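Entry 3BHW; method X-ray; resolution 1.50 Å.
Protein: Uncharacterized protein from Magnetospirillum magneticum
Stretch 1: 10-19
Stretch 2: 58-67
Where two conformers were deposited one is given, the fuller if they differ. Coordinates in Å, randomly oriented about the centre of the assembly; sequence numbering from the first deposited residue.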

# COMPACT_ATOMS: atom_id res chain seq x y z
N ALA A 10 10.41 7.44 -2.50
CA ALA A 10 10.76 6.21 -1.85
C ALA A 10 10.01 5.98 -0.53
O ALA A 10 10.27 4.97 0.12
CB ALA A 10 12.27 6.16 -1.62
N ASP A 11 9.08 6.87 -0.15
CA ASP A 11 8.42 6.74 1.16
C ASP A 11 7.82 5.33 1.39
O ASP A 11 7.90 4.79 2.50
CB ASP A 11 7.34 7.81 1.36
CG ASP A 11 7.91 9.22 1.48
OD1 ASP A 11 9.06 9.40 1.94
OD2 ASP A 11 7.18 10.17 1.15
N ILE A 12 7.28 4.75 0.32
CA ILE A 12 6.65 3.43 0.36
C ILE A 12 7.55 2.35 0.98
O ILE A 12 7.06 1.39 1.58
CB ILE A 12 6.10 3.06 -1.04
CG1 ILE A 12 5.08 1.91 -0.99
CG2 ILE A 12 7.25 2.81 -2.05
CD1 ILE A 12 5.59 0.59 -1.51
N GLY A 13 8.87 2.53 0.85
CA GLY A 13 9.85 1.57 1.35
C GLY A 13 9.97 1.47 2.86
O GLY A 13 10.62 0.55 3.38
N GLY A 14 9.36 2.42 3.56
CA GLY A 14 9.42 2.43 5.03
C GLY A 14 8.71 1.25 5.70
O GLY A 14 9.00 0.91 6.86
N GLY A 15 7.78 0.63 4.97
CA GLY A 15 7.12 -0.56 5.49
C GLY A 15 5.99 -1.09 4.62
O GLY A 15 5.41 -0.35 3.78
N SER A 16 5.72 -2.38 4.79
CA SER A 16 4.69 -3.06 3.99
C SER A 16 3.35 -2.78 4.65
O SER A 16 3.26 -1.84 5.44
CB SER A 16 4.97 -4.57 3.86
OG SER A 16 5.09 -5.14 5.14
N LEU A 17 2.32 -3.59 4.35
CA LEU A 17 0.98 -3.17 4.77
C LEU A 17 0.77 -3.22 6.30
O LEU A 17 0.17 -2.33 6.87
CB LEU A 17 -0.09 -3.96 4.04
CG LEU A 17 0.05 -3.82 2.52
CD1 LEU A 17 -1.07 -4.64 1.87
CD2 LEU A 17 -0.01 -2.40 2.03
N LYS A 18 1.29 -4.27 6.92
CA LYS A 18 1.26 -4.45 8.36
C LYS A 18 -0.12 -4.23 8.93
O LYS A 18 -0.39 -3.25 9.61
CB LYS A 18 2.25 -3.49 8.99
CG LYS A 18 3.70 -3.87 8.71
CD LYS A 18 4.61 -3.08 9.60
CE LYS A 18 6.02 -3.56 9.44
NZ LYS A 18 6.26 -4.76 10.25
N LEU A 19 -1.00 -5.18 8.66
CA LEU A 19 -2.41 -5.03 9.05
C LEU A 19 -2.64 -4.82 10.55
O LEU A 19 -3.40 -3.89 10.93
CB LEU A 19 -3.25 -6.19 8.54
CG LEU A 19 -4.69 -6.04 8.97
CD1 LEU A 19 -5.33 -4.78 8.42
CD2 LEU A 19 -5.46 -7.27 8.54
N ARG A 58 8.85 6.67 12.28
CA ARG A 58 8.69 6.85 10.83
C ARG A 58 7.69 5.87 10.22
O ARG A 58 6.84 6.23 9.39
CB ARG A 58 10.05 6.73 10.15
CG ARG A 58 10.86 8.04 10.20
CD ARG A 58 12.28 7.84 9.71
NE ARG A 58 12.28 7.35 8.33
CZ ARG A 58 12.57 6.10 7.97
NH1 ARG A 58 12.53 5.77 6.69
NH2 ARG A 58 12.92 5.19 8.87
N GLN A 59 7.80 4.61 10.65
CA GLN A 59 6.93 3.57 10.14
C GLN A 59 5.47 3.90 10.49
O GLN A 59 4.60 3.85 9.64
CB GLN A 59 7.38 2.23 10.73
CG GLN A 59 6.81 0.96 10.13
CD GLN A 59 7.14 -0.26 11.02
OE1 GLN A 59 6.28 -1.06 11.31
NE2 GLN A 59 8.38 -0.34 11.51
N SER A 60 5.21 4.28 11.75
CA SER A 60 3.84 4.63 12.14
C SER A 60 3.33 5.87 11.41
O SER A 60 2.13 5.98 11.12
CB SER A 60 3.71 4.81 13.65
OG SER A 60 4.67 5.72 14.12
N SER A 61 4.21 6.81 11.10
CA SER A 61 3.81 7.98 10.34
C SER A 61 3.36 7.53 8.96
O SER A 61 2.31 7.94 8.49
CB SER A 61 4.97 8.96 10.23
OG SER A 61 5.44 9.22 11.52
N LEU A 62 4.15 6.66 8.35
CA LEU A 62 3.79 6.08 7.04
C LEU A 62 2.40 5.39 7.03
O LEU A 62 1.55 5.76 6.26
CB LEU A 62 4.90 5.13 6.60
CG LEU A 62 4.62 4.37 5.30
CD1 LEU A 62 4.58 5.31 4.11
CD2 LEU A 62 5.56 3.17 5.10
N MET A 63 2.20 4.48 7.97
CA MET A 63 0.93 3.72 8.03
C MET A 63 -0.24 4.71 8.23
O MET A 63 -1.31 4.55 7.64
CB MET A 63 1.04 2.71 9.16
CG MET A 63 2.23 1.78 9.04
SD MET A 63 2.10 0.25 10.07
CE MET A 63 3.74 -0.36 10.08
N ARG A 64 -0.03 5.75 9.04
CA ARG A 64 -1.06 6.77 9.24
C ARG A 64 -1.25 7.64 7.99
O ARG A 64 -2.38 7.90 7.57
CB ARG A 64 -0.72 7.68 10.42
CG ARG A 64 -1.84 8.72 10.69
CD ARG A 64 -1.33 9.90 11.56
NE ARG A 64 -2.37 10.91 11.71
CZ ARG A 64 -2.28 11.98 12.51
NH1 ARG A 64 -1.17 12.18 13.20
NH2 ARG A 64 -3.29 12.85 12.58
N ASN A 65 -0.14 8.11 7.42
CA ASN A 65 -0.20 8.91 6.20
C ASN A 65 -0.94 8.14 5.12
O ASN A 65 -1.78 8.70 4.38
CB ASN A 65 1.18 9.34 5.73
CG ASN A 65 1.78 10.41 6.59
OD1 ASN A 65 3.01 10.59 6.62
ND2 ASN A 65 0.94 11.10 7.33
N ARG A 66 -0.57 6.87 4.97
CA ARG A 66 -1.39 5.99 4.07
C ARG A 66 -2.93 6.05 4.31
O ARG A 66 -3.69 6.40 3.41
CB ARG A 66 -0.93 4.57 4.14
CG ARG A 66 0.36 4.31 3.36
CD ARG A 66 0.76 2.85 3.49
NE ARG A 66 1.94 2.49 2.71
CZ ARG A 66 2.82 1.55 3.01
NH1 ARG A 66 2.71 0.81 4.12
NH2 ARG A 66 3.83 1.33 2.19
N LEU A 67 -3.36 5.75 5.55
CA LEU A 67 -4.79 5.73 5.85
C LEU A 67 -5.44 7.10 5.71
O LEU A 67 -6.61 7.18 5.31
CB LEU A 67 -5.11 5.13 7.22
CG LEU A 67 -4.75 3.67 7.41
CD1 LEU A 67 -4.78 3.39 8.90
CD2 LEU A 67 -5.77 2.74 6.73

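Residues 58-67 form one continuous helical run, with i to i-4 hydrogen bonds from Leu62 N to Arg58 O (2.9 Å) through Leu67 N to Met63 O (3.2 Å). The other stretch is less regular. A 3-10 segment reaches Gly14, where Gly14 N bonds Asp11 O at 3.0 Å; beyond it the chain runs extended at Gly15 (phi/psi 174/156) and continues to Lys18, the N-cap of a following helix. The closest CA pair is Gly14 CA to Gln59 CA, 5.8 Å, and the chains are wider apart at Leu17 CA to Met63 CA, 7.6 Å. Together the two surfaces bury 449 Å².

The polar contact centres on Arg66, whose CA-to-CB bond points toward the loop and whose chi2 and chi3 are both t, so the side chain extends until its guanidinium meets backbone carbonyls. Gly15 O accepts from both terminal nitrogens, Arg66 NH2 at 2.8 Å (N-H...O angle 146°) and Arg66 NH1 at 3.0 Å (137°). A third, weak bond joins Arg66 NH1 to Ser16 O at 3.0 Å, its angle only 132°. Both oxygens sit at the edge of the guanidinium, near its plane, where the N-H groups are directed. The pairing is therefore charge-assisted: a cationic donor meets neutral carbonyls, with no carboxylate among these acceptors. Ile12 O also lies 3.3 Å from Arg66 NH2, but obliquely to the plane. Ile12 CG1 also lies 3.5 Å from Arg66 NH2, a carbon beside a guanidinium nitrogen. Arg66 has more of its surface covered by the other stretch than any other residue in the two stretches, 84 Å².

Nonpolar packing is led by Leu62, one helical turn before Arg66 and likewise pointing toward the loop. Its CD2 methyl lies 3.4 Å from Gly15 N and 3.7 Å from Gly14 C, while Leu62 CD1 approaches Asp11 O at 3.7 Å. These are van der Waals contacts between a branched aliphatic side chain and main chain. The absence of side chains at the glycines matters to this fit: an ideal CB on Gly14 would fall 3.3 Å from Leu62 CD2, and one on Gly15 would fall 3.5 Å from Gln59 CG, both tight.

Toward the start of the helix, Gln59 CG packs 3.9 Å from Gly14 O, so the aliphatic part of this polar residue also lines the glycine segment. Lys18 and Met63 both direct their CA-to-CB bonds toward the opposing stretch and bury 53 and 50 Å², respectively, extending the interface beyond the glycines.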